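Local coordinates for protein synaptotagmin-1 (Arabidopsis thaliana, PDB 7AS6) that helps maintain plasma membrane integrity under freezing and osmotic stress, its C2A domain probably binding calcium and phospholipids, at residues V10-V15 against F62-R67; V18-K23 against L54-N59; K36-K41 against T71-F76; K106-E111 against V134-K139. One frame throughout, in Å; residues are numbered along the deposited sequence.

Interaction 1: V10-V15 against F62-R67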
# COMPACT_ATOMS: atom_id res chain seq x y z
N VAL A 10 11.71 -4.31 -5.95
CA VAL A 10 11.01 -3.03 -5.88
C VAL A 10 10.92 -2.62 -4.42
O VAL A 10 10.53 -3.41 -3.56
CB VAL A 10 9.64 -3.11 -6.56
CG1 VAL A 10 8.78 -4.20 -5.95
CG2 VAL A 10 8.95 -1.77 -6.47
N HIS A 11 11.33 -1.39 -4.13
CA HIS A 11 11.23 -0.81 -2.80
C HIS A 11 9.97 0.04 -2.76
O HIS A 11 9.82 0.97 -3.56
CB HIS A 11 12.46 0.04 -2.46
CG HIS A 11 13.74 -0.74 -2.46
ND1 HIS A 11 14.33 -1.21 -1.30
CD2 HIS A 11 14.55 -1.14 -3.47
CE1 HIS A 11 15.44 -1.86 -1.60
NE2 HIS A 11 15.60 -1.84 -2.91
N VAL A 12 9.04 -0.32 -1.87
CA VAL A 12 7.72 0.30 -1.74
C VAL A 12 7.70 1.07 -0.43
O VAL A 12 7.86 0.48 0.65
CB VAL A 12 6.59 -0.73 -1.76
CG1 VAL A 12 5.24 -0.02 -1.73
CG2 VAL A 12 6.69 -1.63 -2.97
N LYS A 13 7.51 2.36 -0.51
CA LYS A 13 7.40 3.17 0.68
C LYS A 13 5.94 3.56 0.80
O LYS A 13 5.36 4.09 -0.15
CB LYS A 13 8.30 4.41 0.62
CG LYS A 13 8.41 5.14 1.97
CD LYS A 13 9.23 6.42 1.84
CE LYS A 13 10.15 6.62 3.03
NZ LYS A 13 11.12 7.72 2.74
N VAL A 14 5.33 3.26 1.95
CA VAL A 14 4.02 3.80 2.28
C VAL A 14 4.26 5.10 3.03
O VAL A 14 4.73 5.11 4.17
CB VAL A 14 3.19 2.81 3.11
CG1 VAL A 14 1.83 3.45 3.45
CG2 VAL A 14 2.99 1.52 2.33
N VAL A 15 3.89 6.20 2.40
CA VAL A 15 4.23 7.52 2.92
C VAL A 15 3.17 7.97 3.91
O VAL A 15 3.45 8.10 5.10
CB VAL A 15 4.39 8.54 1.78
CG1 VAL A 15 4.72 9.91 2.35
CG2 VAL A 15 5.47 8.08 0.81
N PHE A 62 9.00 -1.29 2.39
CA PHE A 62 8.90 -2.72 2.14
C PHE A 62 9.62 -3.08 0.84
O PHE A 62 9.68 -2.27 -0.08
CB PHE A 62 7.44 -3.13 2.04
CG PHE A 62 6.62 -2.67 3.19
CD1 PHE A 62 6.54 -3.43 4.33
CD2 PHE A 62 5.96 -1.45 3.14
CE1 PHE A 62 5.80 -3.00 5.41
CE2 PHE A 62 5.23 -1.02 4.20
CZ PHE A 62 5.15 -1.80 5.35
N LYS A 63 10.15 -4.31 0.77
CA LYS A 63 10.81 -4.82 -0.43
C LYS A 63 10.09 -6.06 -0.95
O LYS A 63 9.74 -6.96 -0.18
CB LYS A 63 12.27 -5.18 -0.16
CG LYS A 63 13.22 -4.01 0.03
CD LYS A 63 14.36 -4.38 0.99
CE LYS A 63 14.84 -5.82 0.77
NZ LYS A 63 15.42 -6.40 2.02
N PHE A 64 9.90 -6.12 -2.27
CA PHE A 64 9.34 -7.28 -2.96
C PHE A 64 10.26 -7.73 -4.08
O PHE A 64 10.82 -6.89 -4.80
CB PHE A 64 7.97 -6.98 -3.55
CG PHE A 64 6.91 -6.68 -2.53
CD1 PHE A 64 6.71 -5.39 -2.06
CD2 PHE A 64 6.11 -7.70 -2.03
CE1 PHE A 64 5.71 -5.12 -1.11
CE2 PHE A 64 5.11 -7.44 -1.09
CZ PHE A 64 4.92 -6.15 -0.63
N SER A 65 10.39 -9.04 -4.26
CA SER A 65 11.07 -9.59 -5.43
C SER A 65 10.15 -9.47 -6.64
O SER A 65 8.96 -9.80 -6.57
CB SER A 65 11.45 -11.05 -5.21
OG SER A 65 12.49 -11.17 -4.26
N VAL A 66 10.70 -8.98 -7.75
CA VAL A 66 9.94 -8.76 -8.97
C VAL A 66 10.29 -9.85 -9.96
O VAL A 66 11.47 -10.07 -10.26
CB VAL A 66 10.23 -7.37 -9.57
CG1 VAL A 66 9.30 -7.11 -10.75
CG2 VAL A 66 10.06 -6.30 -8.52
N ARG A 67 9.26 -10.52 -10.48
CA ARG A 67 9.43 -11.57 -11.48
C ARG A 67 8.90 -11.20 -12.86
O ARG A 67 9.28 -11.83 -13.84
CB ARG A 67 8.75 -12.87 -11.01
CG ARG A 67 9.52 -13.55 -9.89
CD ARG A 67 8.74 -14.66 -9.23
NE ARG A 67 9.54 -15.28 -8.17
CZ ARG A 67 9.54 -14.89 -6.90
NH1 ARG A 67 8.78 -13.88 -6.50
NH2 ARG A 67 10.31 -15.51 -6.01
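V10 pairs with F64 and V12 with F62 as hydrogen-bonded antiparallel pairs, with H11 and K63 forming the non-hydrogen-bonded pair between them. Four backbone bonds join the strands. The shortest are V12 N to F62 O and F62 N to V12 O, both 2.7 Å, the first nearly straight at 176°. Between the bonded pairs, the K63 CA hydrogen points at V10 O (CA to O, 3.4 Å).

Apolar contacts fill the face carrying V10, V12, F62 and F64. V10 CG1 lies between the backbone N and carbonyl carbon (chi1 56°), where it touches V66 CG2 at 3.6 Å and F64 CB at 3.8 Å. V12 CG2 meets the F64 ring at its edge, at CD1 (3.9 Å), and V14 CG2 likewise approaches F62 CE2 near the ring plane. Branched valines suit extended backbone, and the flat phenylalanines pack on I35 of the opposing sheet.

On the other face, H11 and K63 lie side by side, with ND1 3.3 Å from K63 CG. The lysine offers its aliphatic stem while its amine leads away; a bound nickel ion lies about 3 Å from the H11 side chain. An inner face of valines and phenylalanines and an outer one with H11 and K63 fit a sheet of the C2 beta sandwich.

Interaction 2: V18-K23 against L54-N59; sequences VGLRKK and LNPEWN. With EDO (1,2-ethanediol), chain G.
The end of strand 8-18 and the loop after it run beside the loop that leads into strand 57-66, CA atoms 4.6 Å apart at V18 and N55, and L20 N donates to L54 O (3.1 Å).

A second bond comes from a side chain: N55 OD1 accepts G19 N at 3.0 Å, the donor standing above the amide carbonyl plane. CG of N55 sits anti to its carbonyl carbon (chi1 -60°), from where the short amide can reach the neighbouring loop. The turn at G19 has positive phi (75°), which glycine adopts easily.

L54 buries more surface than any other residue here; its CD2 lies 3.5 Å from the carbonyl oxygen R21 O, while CD1 touches the aliphatic CG of K22 at 3.7 Å. L20 lays CB and CG against L54 O and brings CD1 to P56 CD (3.8 Å). P56 CB lies over one face of the W58 indole. E57 N donates to O2 of a 1,2-ethanediol, probably from the crystallisation liquor.

L20 and P56 also pack on P31, where strand 31-37 begins. The contact ties the loop after strand 8-18 to the start of strand 57-66, the side chain of L54 about 9 Å from a bound cadmium ion.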
# COMPACT_ATOMS: atom_id res chain seq x y z
N VAL A 18 -4.31 10.54 3.51
CA VAL A 18 -4.88 11.86 3.72
C VAL A 18 -6.38 11.77 3.54
O VAL A 18 -6.86 11.17 2.57
CB VAL A 18 -4.28 12.90 2.76
CG1 VAL A 18 -4.98 14.23 2.91
CG2 VAL A 18 -2.80 13.05 3.02
N GLY A 19 -7.12 12.34 4.48
CA GLY A 19 -8.55 12.45 4.31
C GLY A 19 -9.33 11.17 4.52
O GLY A 19 -10.38 10.99 3.90
N LEU A 20 -8.83 10.26 5.36
CA LEU A 20 -9.55 9.03 5.64
C LEU A 20 -10.90 9.33 6.28
O LEU A 20 -11.07 10.32 6.99
CB LEU A 20 -8.73 8.12 6.56
CG LEU A 20 -7.40 7.63 6.01
CD1 LEU A 20 -6.78 6.66 7.00
CD2 LEU A 20 -7.61 6.96 4.66
N ARG A 21 -11.88 8.47 6.00
CA ARG A 21 -13.21 8.61 6.57
C ARG A 21 -13.20 8.23 8.04
O ARG A 21 -12.47 7.33 8.46
CB ARG A 21 -14.21 7.71 5.85
CG ARG A 21 -14.32 7.95 4.38
CD ARG A 21 -15.57 7.32 3.82
NE ARG A 21 -16.76 7.77 4.53
CZ ARG A 21 -17.35 8.95 4.35
NH1 ARG A 21 -18.44 9.27 5.05
NH2 ARG A 21 -16.84 9.82 3.48
N LYS A 22 -14.05 8.89 8.82
CA LYS A 22 -14.26 8.42 10.17
C LYS A 22 -14.95 7.07 10.13
O LYS A 22 -15.87 6.84 9.34
CB LYS A 22 -15.10 9.41 10.97
CG LYS A 22 -14.49 10.78 11.05
CD LYS A 22 -15.11 11.57 12.17
CE LYS A 22 -15.03 13.04 11.85
NZ LYS A 22 -15.84 13.32 10.64
N LYS A 23 -14.49 6.17 10.97
CA LYS A 23 -15.02 4.81 11.07
C LYS A 23 -15.37 4.43 12.50
O LYS A 23 -16.43 3.83 12.73
CB LYS A 23 -13.99 3.82 10.48
CG LYS A 23 -14.54 2.45 10.11
CD LYS A 23 -13.88 1.32 10.93
CE LYS A 23 -14.69 0.95 12.17
NZ LYS A 23 -14.22 -0.33 12.81
N LEU A 54 -6.81 10.19 11.14
CA LEU A 54 -7.34 10.12 9.79
C LEU A 54 -6.36 10.63 8.75
O LEU A 54 -6.64 10.52 7.55
CB LEU A 54 -8.64 10.92 9.68
CG LEU A 54 -9.75 10.52 10.65
CD1 LEU A 54 -10.93 11.44 10.44
CD2 LEU A 54 -10.16 9.07 10.47
N ASN A 55 -5.21 11.17 9.17
CA ASN A 55 -4.14 11.57 8.26
C ASN A 55 -2.82 10.92 8.68
O ASN A 55 -1.83 11.60 8.98
CB ASN A 55 -4.02 13.09 8.24
CG ASN A 55 -5.29 13.75 7.77
OD1 ASN A 55 -5.59 13.79 6.58
ND2 ASN A 55 -6.08 14.23 8.72
N PRO A 56 -2.78 9.60 8.72
CA PRO A 56 -1.58 8.92 9.21
C PRO A 56 -0.37 9.21 8.34
O PRO A 56 -0.47 9.32 7.11
CB PRO A 56 -1.97 7.44 9.13
CG PRO A 56 -2.96 7.42 8.02
CD PRO A 56 -3.75 8.66 8.14
N GLU A 57 0.78 9.30 8.99
CA GLU A 57 2.08 9.41 8.35
C GLU A 57 2.91 8.20 8.78
O GLU A 57 3.24 8.07 9.96
CB GLU A 57 2.75 10.70 8.78
CG GLU A 57 4.03 10.96 8.08
CD GLU A 57 3.91 12.11 7.13
OE1 GLU A 57 2.89 12.84 7.22
OE2 GLU A 57 4.82 12.29 6.29
N TRP A 58 3.24 7.32 7.83
CA TRP A 58 4.00 6.10 8.09
C TRP A 58 5.46 6.22 7.66
O TRP A 58 6.37 6.04 8.48
CB TRP A 58 3.40 4.90 7.36
CG TRP A 58 2.11 4.41 7.89
CD1 TRP A 58 1.93 3.59 8.96
CD2 TRP A 58 0.82 4.64 7.34
NE1 TRP A 58 0.60 3.32 9.13
CE2 TRP A 58 -0.11 3.95 8.14
CE3 TRP A 58 0.34 5.37 6.25
CZ2 TRP A 58 -1.47 3.98 7.90
CZ3 TRP A 58 -1.01 5.39 6.00
CH2 TRP A 58 -1.90 4.68 6.82
N ASN A 59 5.70 6.47 6.37
CA ASN A 59 7.04 6.44 5.79
C ASN A 59 7.72 5.11 6.04
O ASN A 59 8.88 5.04 6.43
CB ASN A 59 7.89 7.58 6.30
CG ASN A 59 7.46 8.88 5.72
OD1 ASN A 59 7.22 8.97 4.52
ND2 ASN A 59 7.28 9.87 6.56
C1 EDO G . 2.20 9.00 13.96
O1 EDO G . 3.38 8.62 13.21
C2 EDO G . 1.58 10.28 13.40
O2 EDO G . 1.18 10.06 12.04

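Interaction 3: K36-K41 against T71-F76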
# COMPACT_ATOMS: atom_id res chain seq x y z
N LYS A 36 0.16 -6.20 -1.00
CA LYS A 36 0.34 -7.49 -1.64
C LYS A 36 0.84 -7.27 -3.06
O LYS A 36 0.49 -6.28 -3.70
CB LYS A 36 -0.98 -8.28 -1.65
CG LYS A 36 -0.87 -9.72 -2.11
CD LYS A 36 0.04 -10.54 -1.20
CE LYS A 36 1.00 -11.42 -2.02
NZ LYS A 36 2.32 -10.76 -2.33
N LEU A 37 1.66 -8.19 -3.55
CA LEU A 37 2.11 -8.16 -4.93
C LEU A 37 1.48 -9.33 -5.67
O LEU A 37 1.59 -10.48 -5.23
CB LEU A 37 3.63 -8.21 -5.02
CG LEU A 37 4.21 -8.15 -6.43
CD1 LEU A 37 3.97 -6.80 -7.08
CD2 LEU A 37 5.68 -8.48 -6.39
N SER A 38 0.82 -9.04 -6.79
CA SER A 38 0.12 -10.07 -7.53
C SER A 38 1.09 -11.12 -8.04
O SER A 38 2.29 -10.87 -8.21
CB SER A 38 -0.65 -9.47 -8.71
OG SER A 38 0.23 -8.86 -9.64
N GLU A 39 0.56 -12.32 -8.29
CA GLU A 39 1.37 -13.41 -8.81
C GLU A 39 2.57 -13.66 -7.90
O GLU A 39 3.73 -13.66 -8.33
CB GLU A 39 1.80 -13.12 -10.26
CG GLU A 39 0.65 -13.16 -11.29
CD GLU A 39 0.25 -11.79 -11.88
OE1 GLU A 39 1.12 -11.08 -12.44
OE2 GLU A 39 -0.95 -11.42 -11.79
N ASP A 40 2.29 -13.81 -6.60
CA ASP A 40 3.32 -14.04 -5.59
C ASP A 40 2.67 -14.73 -4.40
O ASP A 40 1.54 -14.40 -4.02
CB ASP A 40 3.98 -12.72 -5.15
CG ASP A 40 5.38 -12.93 -4.55
OD1 ASP A 40 5.79 -14.10 -4.39
OD2 ASP A 40 6.06 -11.92 -4.25
N LYS A 41 3.38 -15.70 -3.82
CA LYS A 41 2.86 -16.46 -2.69
C LYS A 41 3.37 -15.95 -1.35
O LYS A 41 2.90 -16.44 -0.31
CB LYS A 41 3.20 -17.95 -2.83
CG LYS A 41 2.10 -18.77 -3.50
CD LYS A 41 0.83 -18.75 -2.68
CE LYS A 41 -0.36 -19.22 -3.50
NZ LYS A 41 -0.24 -20.64 -3.93
N THR A 71 3.60 -7.51 -15.92
CA THR A 71 2.33 -8.10 -15.53
C THR A 71 1.91 -7.78 -14.11
O THR A 71 0.70 -7.67 -13.83
CB THR A 71 2.39 -9.63 -15.68
OG1 THR A 71 2.83 -9.96 -17.00
CG2 THR A 71 1.01 -10.26 -15.43
N GLN A 72 2.87 -7.63 -13.20
CA GLN A 72 2.58 -7.65 -11.77
C GLN A 72 2.10 -6.30 -11.26
O GLN A 72 2.58 -5.25 -11.69
CB GLN A 72 3.83 -8.07 -10.99
CG GLN A 72 4.02 -9.56 -10.93
CD GLN A 72 5.26 -9.94 -10.18
OE1 GLN A 72 6.35 -9.46 -10.49
NE2 GLN A 72 5.12 -10.80 -9.18
N VAL A 73 1.13 -6.34 -10.34
CA VAL A 73 0.56 -5.13 -9.76
C VAL A 73 0.58 -5.27 -8.25
O VAL A 73 0.45 -6.37 -7.70
CB VAL A 73 -0.87 -4.85 -10.28
CG1 VAL A 73 -0.94 -5.04 -11.79
CG2 VAL A 73 -1.85 -5.75 -9.62
N LEU A 74 0.78 -4.14 -7.57
CA LEU A 74 0.66 -4.07 -6.13
C LEU A 74 -0.77 -3.75 -5.76
O LEU A 74 -1.44 -2.98 -6.45
CB LEU A 74 1.60 -3.01 -5.55
CG LEU A 74 3.08 -3.35 -5.64
CD1 LEU A 74 3.89 -2.09 -5.54
CD2 LEU A 74 3.46 -4.32 -4.52
N GLU A 75 -1.25 -4.32 -4.66
CA GLU A 75 -2.54 -3.96 -4.11
C GLU A 75 -2.32 -3.41 -2.71
O GLU A 75 -1.72 -4.08 -1.87
CB GLU A 75 -3.46 -5.17 -4.07
CG GLU A 75 -4.91 -4.82 -3.85
CD GLU A 75 -5.72 -6.04 -3.45
OE1 GLU A 75 -5.46 -6.58 -2.35
OE2 GLU A 75 -6.59 -6.47 -4.24
N PHE A 76 -2.77 -2.18 -2.48
CA PHE A 76 -2.74 -1.56 -1.17
C PHE A 76 -4.14 -1.55 -0.58
O PHE A 76 -5.11 -1.19 -1.25
CB PHE A 76 -2.21 -0.14 -1.23
CG PHE A 76 -0.85 -0.02 -1.87
CD1 PHE A 76 0.29 0.02 -1.09
CD2 PHE A 76 -0.73 0.03 -3.25
CE1 PHE A 76 1.56 0.12 -1.67
CE2 PHE A 76 0.54 0.12 -3.85
CZ PHE A 76 1.68 0.17 -3.05
O HOH W 1 -1.50 -9.17 -12.87
O HOH W 2 7.51 -11.58 -7.37
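T71 opens the contact by setting its methyl CG2 against E39 OE1 (3.1 Å), the two side chains crossing at about a right angle. A water adds a polar link here, donating to both E39 OE2 and T71 O.

Next comes Q72, whose extended side chain slides past E39 in the opposite direction. Its NE2 donates to S38 O at 3.0 Å, nearly along the C=O axis, makes a weak bond to E39 O and also donates to a second water. Its OE1 accepts the backbone N-H groups of R67 and D68.

V73 is gripped at both backbone ends by S38. V73 O accepts S38 N at 2.8 Å, and V73 N donates to S38 OG, also 2.8 Å, at 175°. With OG between its own N and carbonyl carbon (chi1 62°), the hydroxyl reaches V73 N and serves as acceptor while S38 O is taken by Q72 NE2.

L74 follows with CD2 against L37 CD1 (3.6 Å), branched chains matched on the inner face. E75 then forms a regular hydrogen-bonded pair with K36, E75 N to K36 O being 2.8 Å.

A serine hydroxyl and a glutamine amide thus carry on the hydrogen bonding where strand 31-37 ends, and both polar atoms of the buried Q72 amide have partners.

Interaction 4: K106-E111 against V134-K139; sequences KAFTLE and VELLYK
Segments 106-111 and 134-139 run antiparallel as strands, their axes 4.7 Å apart at closest and 146° between directions, with K106-L136 and F108-V134 as hydrogen-bonded pairs. Each pair has two bonds: L136 N to K106 O and F108 N to V134 O are both 2.9 Å. Between them A107 and E135 face each other without such bonds, and there K106 O receives the CA hydrogen of E135 (CA to O, 3.3 Å).

F108 makes the main side-chain contact. Its CG is anti to the carbonyl carbon (chi1 -54°), and the F108 side chain crosses that of L136 at about a right angle, bringing CE2 to 3.7 Å from L136 CG and 3.8 Å from L136 CD1. F108 CB lies 4.2 Å from V134 CG2. These bulky apolar groups share one face and all pack on L95 of the other sheet. K106 belongs to that face too, but its long chain leads its amine away to the carbonyl of E99.

The reverse face is lighter and more polar: A107 has just a methyl here, and its CB touches E135 CG at 4.0 Å.

Strand 106-111 is an outermost strand of its sheet, its oily side turned into the core, as expected in the antiparallel beta sandwich of a C2 domain.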
# COMPACT_ATOMS: atom_id res chain seq x y z
N LYS A 106 9.81 7.23 -7.55
CA LYS A 106 8.62 7.72 -8.23
C LYS A 106 7.45 7.65 -7.26
O LYS A 106 7.14 6.57 -6.73
CB LYS A 106 8.34 6.93 -9.50
CG LYS A 106 7.24 7.54 -10.38
CD LYS A 106 7.31 7.03 -11.82
CE LYS A 106 6.05 7.41 -12.61
NZ LYS A 106 5.91 6.64 -13.88
N ALA A 107 6.81 8.79 -7.02
CA ALA A 107 5.73 8.91 -6.07
C ALA A 107 4.40 8.82 -6.80
O ALA A 107 4.27 9.30 -7.93
CB ALA A 107 5.82 10.24 -5.32
N PHE A 108 3.42 8.19 -6.15
CA PHE A 108 2.08 8.03 -6.69
C PHE A 108 1.06 8.40 -5.62
O PHE A 108 1.29 8.17 -4.42
CB PHE A 108 1.80 6.58 -7.14
CG PHE A 108 2.82 6.04 -8.12
CD1 PHE A 108 2.62 6.17 -9.48
CD2 PHE A 108 3.97 5.42 -7.66
CE1 PHE A 108 3.56 5.68 -10.39
CE2 PHE A 108 4.91 4.92 -8.57
CZ PHE A 108 4.71 5.06 -9.93
N THR A 109 -0.06 8.95 -6.05
CA THR A 109 -1.21 9.17 -5.18
C THR A 109 -2.37 8.31 -5.66
O THR A 109 -2.88 8.52 -6.76
CB THR A 109 -1.61 10.64 -5.16
OG1 THR A 109 -0.51 11.43 -4.70
CG2 THR A 109 -2.81 10.84 -4.24
N LEU A 110 -2.77 7.34 -4.85
CA LEU A 110 -3.86 6.43 -5.18
C LEU A 110 -5.10 6.84 -4.40
O LEU A 110 -5.05 6.96 -3.18
CB LEU A 110 -3.49 4.98 -4.85
CG LEU A 110 -2.10 4.57 -5.35
CD1 LEU A 110 -1.72 3.17 -4.88
CD2 LEU A 110 -2.07 4.67 -6.86
N GLU A 111 -6.19 7.07 -5.11
CA GLU A 111 -7.45 7.32 -4.43
C GLU A 111 -7.99 5.99 -3.92
O GLU A 111 -7.96 4.99 -4.65
CB GLU A 111 -8.44 8.02 -5.36
CG GLU A 111 -7.99 9.45 -5.71
CD GLU A 111 -9.11 10.33 -6.26
OE1 GLU A 111 -10.26 9.85 -6.36
OE2 GLU A 111 -8.83 11.50 -6.61
N VAL A 134 2.28 6.81 -1.93
CA VAL A 134 3.30 5.78 -1.87
C VAL A 134 4.44 6.15 -2.83
O VAL A 134 4.30 7.04 -3.67
CB VAL A 134 2.75 4.38 -2.23
CG1 VAL A 134 1.47 4.07 -1.45
CG2 VAL A 134 2.49 4.29 -3.70
N GLU A 135 5.56 5.45 -2.70
CA GLU A 135 6.70 5.59 -3.60
C GLU A 135 7.22 4.22 -3.99
O GLU A 135 7.15 3.27 -3.21
CB GLU A 135 7.88 6.33 -2.99
CG GLU A 135 7.71 7.80 -2.73
CD GLU A 135 8.96 8.37 -2.10
OE1 GLU A 135 10.04 7.74 -2.28
OE2 GLU A 135 8.87 9.42 -1.41
N LEU A 136 7.75 4.13 -5.20
CA LEU A 136 8.37 2.91 -5.67
C LEU A 136 9.78 3.23 -6.13
O LEU A 136 10.01 4.26 -6.78
CB LEU A 136 7.58 2.28 -6.81
CG LEU A 136 6.10 1.99 -6.62
CD1 LEU A 136 5.58 1.28 -7.86
CD2 LEU A 136 5.84 1.16 -5.38
N LEU A 137 10.72 2.36 -5.79
CA LEU A 137 12.08 2.42 -6.32
C LEU A 137 12.43 1.03 -6.83
O LEU A 137 12.53 0.09 -6.04
CB LEU A 137 13.08 2.89 -5.27
CG LEU A 137 14.54 2.80 -5.72
CD1 LEU A 137 14.79 3.70 -6.92
CD2 LEU A 137 15.49 3.14 -4.59
N TYR A 138 12.61 0.89 -8.14
CA TYR A 138 12.91 -0.40 -8.73
C TYR A 138 14.41 -0.54 -8.91
O TYR A 138 15.04 0.27 -9.60
CB TYR A 138 12.18 -0.58 -10.06
CG TYR A 138 12.47 -1.91 -10.70
CD1 TYR A 138 12.30 -3.09 -9.98
CD2 TYR A 138 12.92 -2.00 -12.01
CE1 TYR A 138 12.57 -4.31 -10.55
CE2 TYR A 138 13.20 -3.22 -12.60
CZ TYR A 138 13.02 -4.38 -11.85
OH TYR A 138 13.28 -5.61 -12.40
N LYS A 139 14.99 -1.56 -8.28
CA LYS A 139 16.40 -1.87 -8.46
C LYS A 139 16.50 -3.19 -9.21
O LYS A 139 16.35 -4.26 -8.61
CB LYS A 139 17.12 -1.96 -7.11
CG LYS A 139 17.09 -0.66 -6.33
CD LYS A 139 17.73 0.48 -7.12
CE LYS A 139 19.18 0.70 -6.70
NZ LYS A 139 19.78 1.90 -7.36

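Interactions 1 and 4 belong to one four-stranded sheet, ordered 57-66, 8-18, 131-140, 106-111; their centres lie about 9 Å apart, and H11 N to L137 O and K13 N to E135 O join the two inner strands. Interaction 3 lies in the opposing sheet, where L74 and F76 meet L136, V134 and L110 of interaction 4 across the core. Interaction 2, its centre about 21 Å from that of interaction 1, sits on the opposite side of the chain's centre, toward the metal-binding loops. Along the chain interaction 2 is nested inside interaction 1, interaction 3 crosses both, and interaction 4 follows last. Near interaction 2, D24 and D80 bind cadmium here, and probably calcium in the protein.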